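Local coordinates for AB hydrolase-1 domain-containing protein (Parabacteroides distasonis, PDB 4Q34) that probably hydrolyses ester bonds as a member of the alpha/beta hydrolase family, although its natural substrate is unknown, at residues V111-R115 with F116-I120; T151-E154 with V155-D158; E258-E261 with W262-L266; D303-N306 with I307-D311; S314-L317 with H318-L322. All coordinates share one frame; numbering follows the deposited sequence. Where two conformers were deposited one is given.

Interaction 1 (V111-R115 with F116-I120); sequences VWFNR and FRVGI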
# COMPACT_ATOMS: atom_id res chain seq x y z
N VAL A 111 8.87 -20.12 11.57
CA VAL A 111 9.76 -19.37 12.47
C VAL A 111 9.12 -18.05 12.90
O VAL A 111 9.05 -17.75 14.10
CB VAL A 111 11.15 -19.15 11.86
CG1 VAL A 111 12.03 -18.37 12.83
CG2 VAL A 111 11.79 -20.48 11.47
N TRP A 112 8.59 -17.27 11.95
CA TRP A 112 7.85 -16.09 12.33
C TRP A 112 6.69 -16.32 13.31
O TRP A 112 6.47 -15.51 14.19
CB TRP A 112 7.33 -15.30 11.11
CG TRP A 112 8.39 -14.65 10.28
CD1 TRP A 112 8.80 -15.04 9.04
CD2 TRP A 112 9.13 -13.48 10.60
NE1 TRP A 112 9.79 -14.19 8.56
CE2 TRP A 112 10.01 -13.22 9.51
CE3 TRP A 112 9.15 -12.62 11.71
CZ2 TRP A 112 10.88 -12.12 9.48
CZ3 TRP A 112 10.02 -11.52 11.69
CH2 TRP A 112 10.88 -11.29 10.59
N PHE A 113 5.97 -17.41 13.15
CA PHE A 113 4.88 -17.78 14.09
C PHE A 113 5.41 -17.80 15.51
O PHE A 113 4.84 -17.23 16.42
CB PHE A 113 4.34 -19.13 13.65
CG PHE A 113 3.22 -19.68 14.47
CD1 PHE A 113 3.46 -20.43 15.60
CD2 PHE A 113 1.89 -19.55 14.04
CE1 PHE A 113 2.42 -21.00 16.33
CE2 PHE A 113 0.85 -20.13 14.74
CZ PHE A 113 1.12 -20.85 15.89
N ASN A 114 6.54 -18.47 15.70
CA ASN A 114 7.20 -18.50 17.01
C ASN A 114 7.74 -17.15 17.46
O ASN A 114 7.52 -16.74 18.58
CB ASN A 114 8.37 -19.48 16.97
CG ASN A 114 7.92 -20.91 16.91
OD1 ASN A 114 6.83 -21.22 16.46
ND2 ASN A 114 8.79 -21.80 17.34
N ARG A 115 8.43 -16.45 16.55
CA ARG A 115 9.03 -15.15 16.83
C ARG A 115 7.99 -14.13 17.29
O ARG A 115 8.28 -13.26 18.11
CB ARG A 115 9.69 -14.63 15.54
CG ARG A 115 10.23 -13.23 15.62
CD ARG A 115 11.25 -13.10 16.73
NE ARG A 115 12.02 -11.85 16.64
CZ ARG A 115 13.07 -11.58 17.41
NH1 ARG A 115 13.47 -12.46 18.33
NH2 ARG A 115 13.74 -10.45 17.25
N PHE A 116 6.78 -14.25 16.75
CA PHE A 116 5.66 -13.36 17.09
C PHE A 116 4.86 -13.82 18.31
O PHE A 116 3.91 -13.14 18.73
CB PHE A 116 4.74 -13.19 15.87
CG PHE A 116 5.38 -12.44 14.71
CD1 PHE A 116 6.48 -11.59 14.92
CD2 PHE A 116 4.87 -12.56 13.43
CE1 PHE A 116 7.03 -10.87 13.88
CE2 PHE A 116 5.43 -11.84 12.39
CZ PHE A 116 6.49 -10.98 12.62
N ARG A 117 5.26 -14.97 18.85
CA ARG A 117 4.71 -15.54 20.05
C ARG A 117 3.22 -15.84 19.90
O ARG A 117 2.42 -15.67 20.82
CB ARG A 117 5.02 -14.65 21.25
CG ARG A 117 6.51 -14.37 21.44
CD ARG A 117 6.91 -13.93 22.86
NE ARG A 117 5.92 -13.00 23.41
CZ ARG A 117 5.82 -11.72 23.07
NH1 ARG A 117 6.68 -11.18 22.22
NH2 ARG A 117 4.82 -11.00 23.54
N VAL A 118 2.84 -16.36 18.75
CA VAL A 118 1.50 -16.93 18.58
C VAL A 118 1.49 -18.30 19.25
O VAL A 118 0.49 -18.73 19.78
CB VAL A 118 1.11 -17.06 17.10
CG1 VAL A 118 -0.29 -17.62 16.93
CG2 VAL A 118 1.20 -15.70 16.41
N GLY A 119 2.65 -18.95 19.26
CA GLY A 119 2.76 -20.30 19.82
C GLY A 119 4.11 -20.89 19.47
O GLY A 119 4.98 -20.23 18.95
N ILE A 120 4.28 -22.17 19.77
CA ILE A 120 5.43 -22.90 19.27
C ILE A 120 4.88 -23.81 18.18
O ILE A 120 4.20 -24.82 18.46
CB ILE A 120 6.13 -23.75 20.35
CG1 ILE A 120 6.51 -22.88 21.56
CG2 ILE A 120 7.35 -24.45 19.77
CD1 ILE A 120 7.40 -21.71 21.21
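Phe116 folds back along the last turn of helix 109-115 until its ring reaches Trp112. Its CB begins 3.3 Å from Trp112 O, the carbonyl that also accepts from Phe116 N at 2.9 Å. CG and CD2 pass the same oxygen, CD1 lies by the carbonyl carbon of Arg115, and CE1 and CZ reach the six-membered ring of the indole, with CZ 3.3 Å from Trp112 CE3. The rings meet obliquely, their planes 38° apart. With CG beside its own nitrogen (chi1 -67°), the ring is directed back over the helix end. A Schellman motif closes that end: Arg117 has positive phi and donates to Asn114 O, and Val118 N reaches Phe113 O. The chain then turns back along Phe113, where Val118 CB sits over the ring face, 3.9 Å from its centroid, in a CH-pi contact. Beyond the turn, Phe299 meets Phe116 edge-to-face, while Arg117 forms a salt bridge with Glu199. Were the Phe116 ring cut back to an alanine, Trp112 would probably face a gap and Phe299 would lose an edge-to-face partner. The chemistry thus implies a helix end fixed by backbone bonds and padded by aromatic carbon on two flanks.

Interaction 2 (T151-E154 with V155-D158); sequences TDFE and VYSD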
# COMPACT_ATOMS: atom_id res chain seq x y z
N THR A 151 18.21 -2.58 5.08
CA THR A 151 17.70 -1.94 6.25
C THR A 151 18.62 -0.76 6.53
O THR A 151 19.84 -0.93 6.61
CB THR A 151 17.74 -2.90 7.43
OG1 THR A 151 16.91 -4.02 7.12
CG2 THR A 151 17.27 -2.24 8.67
N ASP A 152 18.05 0.44 6.67
CA ASP A 152 18.82 1.64 6.98
C ASP A 152 17.95 2.58 7.83
O ASP A 152 17.07 3.22 7.28
CB ASP A 152 19.33 2.31 5.67
CG ASP A 152 20.26 3.45 5.93
OD1 ASP A 152 20.13 4.09 6.99
OD2 ASP A 152 21.18 3.72 5.10
N PHE A 153 18.22 2.65 9.15
CA PHE A 153 17.39 3.43 10.08
C PHE A 153 17.51 4.94 9.79
O PHE A 153 16.59 5.70 10.08
CB PHE A 153 17.76 3.17 11.56
CG PHE A 153 17.46 1.79 12.06
CD1 PHE A 153 16.60 0.92 11.38
CD2 PHE A 153 18.05 1.35 13.26
CE1 PHE A 153 16.33 -0.36 11.87
CE2 PHE A 153 17.77 0.08 13.77
CZ PHE A 153 16.90 -0.78 13.06
N GLU A 154 18.62 5.37 9.20
CA GLU A 154 18.77 6.76 8.82
C GLU A 154 17.78 7.11 7.71
O GLU A 154 17.04 8.12 7.81
CB GLU A 154 20.19 7.09 8.35
CG GLU A 154 20.34 8.53 7.84
CD GLU A 154 21.76 8.92 7.49
OE1 GLU A 154 22.56 8.00 7.23
OE2 GLU A 154 22.08 10.15 7.48
N VAL A 155 17.69 6.23 6.71
CA VAL A 155 16.79 6.42 5.56
C VAL A 155 15.33 6.37 6.06
O VAL A 155 14.50 7.17 5.69
CB VAL A 155 17.05 5.36 4.48
CG1 VAL A 155 15.98 5.42 3.39
CG2 VAL A 155 18.43 5.53 3.85
N TYR A 156 15.05 5.42 6.95
CA TYR A 156 13.69 5.25 7.44
C TYR A 156 13.27 6.43 8.27
O TYR A 156 12.19 7.03 8.08
CB TYR A 156 13.57 3.96 8.27
CG TYR A 156 13.85 2.62 7.60
CD1 TYR A 156 13.88 2.47 6.19
CD2 TYR A 156 13.99 1.48 8.37
CE1 TYR A 156 14.10 1.24 5.60
CE2 TYR A 156 14.25 0.25 7.78
CZ TYR A 156 14.28 0.12 6.42
OH TYR A 156 14.45 -1.10 5.82
N SER A 157 14.12 6.81 9.21
CA SER A 157 13.77 7.89 10.12
C SER A 157 13.79 9.25 9.39
O SER A 157 13.05 10.17 9.72
CB SER A 157 14.68 7.89 11.35
OG SER A 157 16.04 8.10 11.01
N ASP A 158 14.63 9.41 8.37
CA ASP A 158 14.53 10.63 7.60
C ASP A 158 13.14 10.86 7.00
O ASP A 158 12.67 11.99 6.93
CB ASP A 158 15.56 10.68 6.45
CG ASP A 158 16.97 11.07 6.90
OD1 ASP A 158 17.19 11.52 8.02
OD2 ASP A 158 17.88 10.91 6.06
O HOH W 1 14.26 -3.30 7.23
O HOH W 2 20.17 11.82 8.28
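Phe153 O is gripped twice by one residue: Ser157 donates to it through OG at 2.6 Å and through its backbone N at 2.8 Å. Neither donor lies in the carbonyl plane, the hydroxyl being tilted 21° from it and the amide 35°. The hydroxyl can fold back so far because OG stands between its own nitrogen and carbonyl carbon (chi1 62°). Lys188 also bonds to Ser157 OG and forms a salt bridge with Asp158, tying this turn to a residue beyond helix 178-185.

The grip belongs to the first turn of helix 153-167, whose N-cap is Asp152. Asp152 OD1 accepts from Val155 N at 3.3 Å, approached from above the carboxylate plane, and more weakly from Glu154 N. The Val155 and Asp152 side chains cross at about a right angle, with Val155 CG2 3.5 Å from Asp152 CG, so a methyl lies against the capping carboxylate.

Tyr156 lays one ring face over Asp152 O, which stands 3.3 Å above the ring plane, offset toward the rim. Tyr156 CD2 comes to the edge of the Phe153 ring, near its plane, 4.0 Å from Phe153 CD1, and the tyrosine hydroxyl shares a water with Thr151 OG1. A leucine in place of Tyr156 would probably leave that water without its link to the helix and take the flat ring away from the Asp152 carbonyl. At the other flank, Glu154 and Asp158 extend alongside each other; a second water lies within bonding reach of Glu154 OE2 and Asp158 OD1, though it has more acceptors than protons, and may ease the repulsion between the two carboxylates.

Interaction 3 (E258-E261 with W262-L266); sequences ELYE and WTRRL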
# COMPACT_ATOMS: atom_id res chain seq x y z
N GLU A 258 14.40 -17.00 19.63
CA GLU A 258 13.36 -16.29 18.88
C GLU A 258 12.29 -15.69 19.82
O GLU A 258 11.76 -14.62 19.52
CB GLU A 258 12.68 -17.17 17.84
CG GLU A 258 13.57 -17.66 16.71
CD GLU A 258 13.83 -16.64 15.58
OE1 GLU A 258 13.29 -15.51 15.58
OE2 GLU A 258 14.59 -16.99 14.66
N LEU A 259 11.99 -16.37 20.92
CA LEU A 259 11.05 -15.84 21.90
C LEU A 259 11.74 -15.12 23.07
O LEU A 259 11.22 -14.10 23.57
CB LEU A 259 10.13 -16.93 22.42
CG LEU A 259 9.11 -17.54 21.42
CD1 LEU A 259 9.64 -18.77 20.71
CD2 LEU A 259 7.84 -17.91 22.17
N TYR A 260 12.89 -15.62 23.49
CA TYR A 260 13.54 -15.10 24.69
C TYR A 260 14.08 -13.70 24.49
O TYR A 260 14.13 -12.92 25.42
CB TYR A 260 14.61 -16.06 25.24
CG TYR A 260 15.12 -15.66 26.61
CD1 TYR A 260 14.33 -15.83 27.74
CD2 TYR A 260 16.35 -15.06 26.76
CE1 TYR A 260 14.76 -15.44 28.98
CE2 TYR A 260 16.80 -14.66 28.01
CZ TYR A 260 15.99 -14.86 29.12
OH TYR A 260 16.41 -14.47 30.37
N GLU A 261 14.42 -13.35 23.26
CA GLU A 261 14.84 -12.00 22.98
C GLU A 261 13.82 -10.99 23.47
O GLU A 261 14.22 -9.92 23.90
CB GLU A 261 15.09 -11.79 21.50
CG GLU A 261 16.37 -12.48 21.06
CD GLU A 261 16.84 -12.08 19.67
OE1 GLU A 261 16.11 -11.38 18.94
OE2 GLU A 261 17.98 -12.48 19.33
N TRP A 262 12.53 -11.33 23.41
CA TRP A 262 11.49 -10.42 23.89
C TRP A 262 11.53 -10.28 25.41
O TRP A 262 11.34 -9.22 25.95
CB TRP A 262 10.08 -10.82 23.39
CG TRP A 262 10.02 -10.89 21.92
CD1 TRP A 262 9.82 -12.01 21.14
CD2 TRP A 262 10.16 -9.78 21.01
NE1 TRP A 262 9.84 -11.67 19.81
CE2 TRP A 262 10.03 -10.31 19.70
CE3 TRP A 262 10.38 -8.40 21.17
CZ2 TRP A 262 10.17 -9.51 18.56
CZ3 TRP A 262 10.47 -7.59 20.01
CH2 TRP A 262 10.36 -8.15 18.73
N THR A 263 11.76 -11.38 26.12
CA THR A 263 12.00 -11.27 27.55
C THR A 263 13.14 -10.35 27.91
O THR A 263 13.02 -9.57 28.86
CB THR A 263 12.33 -12.68 28.12
OG1 THR A 263 11.31 -13.58 27.67
CG2 THR A 263 12.38 -12.66 29.60
N ARG A 264 14.26 -10.49 27.20
CA ARG A 264 15.43 -9.62 27.42
C ARG A 264 15.08 -8.16 27.14
O ARG A 264 15.56 -7.26 27.86
CB ARG A 264 16.61 -9.98 26.50
CG ARG A 264 16.97 -11.45 26.43
CD ARG A 264 18.20 -11.64 25.55
NE ARG A 264 19.38 -11.79 26.37
CZ ARG A 264 19.94 -12.95 26.69
NH1 ARG A 264 19.48 -14.10 26.20
NH2 ARG A 264 21.00 -12.95 27.48
N ARG A 265 14.25 -7.94 26.12
CA ARG A 265 13.85 -6.57 25.73
C ARG A 265 12.98 -5.90 26.80
O ARG A 265 13.19 -4.73 27.12
CB ARG A 265 13.19 -6.57 24.36
CG ARG A 265 14.28 -6.69 23.31
CD ARG A 265 13.71 -7.08 21.97
NE ARG A 265 14.78 -6.99 21.00
CZ ARG A 265 14.70 -7.45 19.77
NH1 ARG A 265 13.62 -8.08 19.35
NH2 ARG A 265 15.75 -7.27 18.98
N LEU A 266 12.05 -6.65 27.39
CA LEU A 266 11.25 -6.13 28.48
C LEU A 266 12.17 -5.66 29.60
O LEU A 266 12.05 -4.52 30.05
CB LEU A 266 10.23 -7.16 28.98
CG LEU A 266 9.42 -6.72 30.20
CD1 LEU A 266 8.73 -5.40 29.97
CD2 LEU A 266 8.43 -7.80 30.63
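Tyr260 receives two side chains from the next turn of helix 257-277, the helix of the beta-alpha-beta unit that links strands 242-246 and 283-287 of the alpha/beta hydrolase fold. Thr263 comes against the ring off-centre, its CB 4.1 Å from the Tyr260 centroid in a CH-pi contact. Arg264 arrives instead at the ring edge, where NH1 is 3.3 Å from Tyr260 CE2. The guanidinium stands almost perpendicular to the ring, at 87°, and presents one of its own faces to that edge. A bend at chi3 (100°) turns its end back to the tyrosine, while CG packs along CE2. Phe217 engages the same arginine in a cation-pi interaction.

One step round the helix, Glu261 and Arg265 run side by side in the same direction without forming a salt bridge. Glu261 OE1 lies over a guanidinium face, 4.1 Å from Arg265 NH2, well out of the guanidinium plane, so the attraction is one of charge alone. Their firmer partners lie farther out: Arg115 forms a salt bridge with Glu261, and Glu225 does so with Arg265. These acids probably offset the like charges of Arg115 and Arg265, which come close to each other.

Backbone bonds position this shell, with Arg264 N donating to Tyr260 O at 3.0 Å and Arg265 N to Glu261 O. Thr263 OG1 is tied to Pro251 O. On the flank of the helix facing Arg117, Trp262 bonds through NE1 to Arg115 O, and Arg265 NH1 sits 3.2 Å above the Trp262 indole plane, offset toward its rim.

Interaction 4 (D303-N306 with I307-D311); sequences DLNN and IEVAD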
# COMPACT_ATOMS: atom_id res chain seq x y z
N ASP A 303 -4.41 -8.17 18.03
CA ASP A 303 -4.87 -9.33 18.80
C ASP A 303 -6.39 -9.26 19.07
O ASP A 303 -7.01 -8.22 18.89
CB ASP A 303 -4.12 -9.40 20.13
CG ASP A 303 -2.70 -9.93 20.00
OD1 ASP A 303 -2.31 -10.54 18.97
OD2 ASP A 303 -1.95 -9.71 20.97
N LEU A 304 -6.96 -10.36 19.57
CA LEU A 304 -8.41 -10.44 19.83
C LEU A 304 -8.90 -9.41 20.81
O LEU A 304 -10.06 -9.00 20.70
CB LEU A 304 -8.81 -11.83 20.33
CG LEU A 304 -8.62 -12.94 19.28
CD1 LEU A 304 -8.86 -14.29 19.97
CD2 LEU A 304 -9.56 -12.77 18.10
N ASN A 305 -8.04 -8.97 21.74
CA ASN A 305 -8.42 -7.97 22.75
C ASN A 305 -7.88 -6.59 22.39
O ASN A 305 -7.59 -5.78 23.28
CB ASN A 305 -7.88 -8.39 24.14
CG ASN A 305 -6.36 -8.49 24.18
OD1 ASN A 305 -5.68 -8.42 23.16
ND2 ASN A 305 -5.82 -8.60 25.38
N ASN A 306 -7.73 -6.33 21.11
CA ASN A 306 -7.09 -5.08 20.69
C ASN A 306 -7.86 -3.81 21.08
O ASN A 306 -7.26 -2.74 21.22
CB ASN A 306 -6.70 -5.07 19.21
CG ASN A 306 -7.89 -5.00 18.26
OD1 ASN A 306 -9.01 -5.36 18.58
ND2 ASN A 306 -7.62 -4.51 17.04
N ILE A 307 -9.17 -3.94 21.28
CA ILE A 307 -9.92 -2.79 21.76
C ILE A 307 -9.46 -2.41 23.18
O ILE A 307 -9.31 -1.25 23.52
CB ILE A 307 -11.45 -3.01 21.66
CG1 ILE A 307 -11.86 -3.14 20.17
CG2 ILE A 307 -12.20 -1.88 22.38
CD1 ILE A 307 -13.30 -3.59 19.90
N GLU A 308 -9.28 -3.41 24.03
CA GLU A 308 -8.76 -3.18 25.37
C GLU A 308 -7.35 -2.60 25.28
O GLU A 308 -6.98 -1.74 26.08
CB GLU A 308 -8.74 -4.49 26.19
CG GLU A 308 -10.10 -5.15 26.33
CD GLU A 308 -10.05 -6.45 27.13
OE1 GLU A 308 -9.56 -6.45 28.26
OE2 GLU A 308 -10.52 -7.48 26.61
N VAL A 309 -6.56 -3.05 24.31
CA VAL A 309 -5.18 -2.54 24.12
C VAL A 309 -5.31 -1.03 23.72
O VAL A 309 -4.61 -0.18 24.27
CB VAL A 309 -4.43 -3.36 23.07
CG1 VAL A 309 -3.07 -2.76 22.78
CG2 VAL A 309 -4.26 -4.83 23.52
N ALA A 310 -6.25 -0.75 22.84
CA ALA A 310 -6.51 0.63 22.39
C ALA A 310 -6.97 1.51 23.56
O ALA A 310 -6.53 2.64 23.69
CB ALA A 310 -7.54 0.66 21.27
N ASP A 311 -7.82 0.97 24.45
CA ASP A 311 -8.25 1.75 25.59
C ASP A 311 -7.09 2.20 26.51
O ASP A 311 -7.09 3.31 27.05
CB ASP A 311 -9.28 0.97 26.44
CG ASP A 311 -10.64 0.79 25.75
OD1 ASP A 311 -10.95 1.50 24.78
OD2 ASP A 311 -11.40 -0.09 26.20
O HOH W 3 -11.05 -6.38 21.04
O HOH W 4 -7.93 -8.88 27.59
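Val309 packs back against Asn305 on the tight side of this helix start. Its amide donates to Asn305 O at 3.1 Å, in the carbonyl plane, and its CG2 touches that oxygen at 3.5 Å and, less closely, Asn305 OD1. One residue on, Ala310 N closes on Asn306 O at 2.8 Å, and the small Ala310 methyl lies against the same carbonyl and against residues of helix 72-78. Asn306 is buried here, with its amide held from outside the turn: ND2 donates to both Met301 O and Glu70 O. CG of Asn306 stands between its own nitrogen and carbonyl carbon (chi1 70°), which directs the amide back toward these loop carbonyls.

The two bonds open helix 306-319, whose N-cap position is taken by Asn305, the third residue of a type I turn from Asp303 to Asn306. Unlike a classical cap, the Asn305 side chain makes no capping bond; its OD1 accepts from Asn296 instead.

The solvent side is looser and bridged by water. One water donates to Leu304 O at 2.8 Å and accepts from Ile307 N at 3.1 Å, serving a first-turn amide. Another accepts from Asn305 ND2; its weak bond to Glu308 OE1 and the light touch of Glu308 on Asn305 CB are doubtful, since Glu308 was modelled in two conformers.

Interaction 5 (S314-L317 with H318-L322); sequences SEWL and HTKAL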
# COMPACT_ATOMS: atom_id res chain seq x y z
N SER A 314 -5.45 5.05 24.70
CA SER A 314 -6.29 6.27 24.83
C SER A 314 -6.14 6.89 26.22
O SER A 314 -6.10 8.08 26.38
CB SER A 314 -7.77 5.98 24.61
OG SER A 314 -8.07 5.73 23.25
N GLU A 315 -6.07 6.04 27.25
CA GLU A 315 -5.93 6.51 28.59
C GLU A 315 -4.62 7.30 28.77
O GLU A 315 -4.60 8.39 29.33
CB GLU A 315 -6.02 5.30 29.59
CG GLU A 315 -5.82 5.66 31.05
CD GLU A 315 -5.96 4.47 32.00
OE1 GLU A 315 -5.07 3.63 31.94
OE2 GLU A 315 -6.93 4.42 32.78
N TRP A 316 -3.53 6.72 28.31
CA TRP A 316 -2.21 7.37 28.40
C TRP A 316 -2.21 8.68 27.64
O TRP A 316 -1.74 9.69 28.12
CB TRP A 316 -1.16 6.44 27.84
CG TRP A 316 0.20 6.91 28.02
CD1 TRP A 316 0.95 6.87 29.15
CD2 TRP A 316 1.03 7.49 27.01
NE1 TRP A 316 2.20 7.41 28.90
CE2 TRP A 316 2.27 7.79 27.60
CE3 TRP A 316 0.82 7.80 25.67
CZ2 TRP A 316 3.33 8.35 26.88
CZ3 TRP A 316 1.89 8.35 24.96
CH2 TRP A 316 3.12 8.62 25.58
N LEU A 317 -2.72 8.63 26.42
CA LEU A 317 -2.78 9.84 25.60
C LEU A 317 -3.54 10.91 26.38
O LEU A 317 -3.14 12.07 26.42
CB LEU A 317 -3.45 9.55 24.27
CG LEU A 317 -2.69 8.67 23.28
CD1 LEU A 317 -3.58 8.29 22.10
CD2 LEU A 317 -1.39 9.33 22.85
N HIS A 318 -4.63 10.51 27.06
CA HIS A 318 -5.40 11.47 27.80
C HIS A 318 -4.61 12.08 28.96
O HIS A 318 -4.61 13.30 29.16
CB HIS A 318 -6.67 10.84 28.31
CG HIS A 318 -7.53 11.79 29.04
ND1 HIS A 318 -8.24 12.77 28.39
CD2 HIS A 318 -7.69 12.01 30.36
CE1 HIS A 318 -8.86 13.51 29.30
NE2 HIS A 318 -8.55 13.06 30.50
N THR A 319 -3.89 11.24 29.71
CA THR A 319 -3.19 11.75 30.89
C THR A 319 -2.01 12.64 30.52
O THR A 319 -1.53 13.41 31.34
CB THR A 319 -2.68 10.62 31.81
OG1 THR A 319 -1.71 9.85 31.10
CG2 THR A 319 -3.79 9.75 32.30
N LYS A 320 -1.51 12.48 29.29
CA LYS A 320 -0.45 13.34 28.79
C LYS A 320 -0.99 14.53 27.99
O LYS A 320 -0.22 15.32 27.41
CB LYS A 320 0.54 12.52 27.96
CG LYS A 320 1.11 11.30 28.64
CD LYS A 320 1.87 11.60 29.88
CE LYS A 320 2.30 10.30 30.56
NZ LYS A 320 2.98 10.64 31.82
N ALA A 321 -2.31 14.73 28.02
CA ALA A 321 -2.93 15.86 27.33
C ALA A 321 -2.61 15.88 25.82
O ALA A 321 -2.41 16.93 25.20
CB ALA A 321 -2.53 17.18 28.00
N LEU A 322 -2.61 14.70 25.22
CA LEU A 322 -2.35 14.53 23.81
C LEU A 322 -3.61 14.20 22.99
O LEU A 322 -3.48 13.87 21.82
CB LEU A 322 -1.31 13.42 23.60
CG LEU A 322 0.02 13.54 24.35
CD1 LEU A 322 0.73 12.19 24.43
CD2 LEU A 322 0.91 14.55 23.70
O HOH W 5 2.62 7.32 32.18
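Lys320 lays its aliphatic chain across the Trp316 indole, an apolar use of a charged residue. Lys320 CG sits over one face, 4.0 Å from the centroid of the five-membered ring, and CE comes within 3.3 Å of Trp316 NE1. The fold at chi2 (-60°) carries the chain back over the ring, and the ammonium beyond it forms a salt bridge with Asp282. A water in the indole plane is weakly held by Trp316 NE1 and Lys320 NZ.

The helix ends beside this pair in a Schellman motif. Leu322 N returns to Leu317 O at 2.9 Å with an N-H...O angle of 166°, and Ala321 N bonds to His318 O at 2.9 Å. Positive phi at Ala321, the C-prime residue, turns the chain so that Leu322 swings inward: its CD1 meets Leu317 CD2 at 3.9 Å and Trp316 CZ3 at 4.0 Å.

His318 lies on the exposed side, where ND1 bonds to Asp323. The inner side of helix 306-319 faces the central sheet: Trp316 rests on strands 192-198 and 242-246, Leu322 touches the first of these, and Leu317 packs on Phe81 in the loop between helix 72-78 and strand 83-87.

Interactions 1 and 3 touch directly: the end of helix 109-115 meets the start of helix 257-277 through charged and polar groups of both. Interactions 4 and 5 share helix 306-319, one at each end, with centres about 16 Å apart. Interaction 2 stands apart, on the opposite side of the chain's centre from interaction 4. Helix starts in 2 and 4 rely on polar groups and water, yet only Asp152 makes a capping bond. Helix ends in 1 and 5 use Schellman turns cushioned by aromatic and aliphatic carbon. Interaction 3, within a continuing helix, relies on aromatic-arginine contacts and charges paired outside its segments. Interaction 4 is mostly buried; the others mix buried and more open faces.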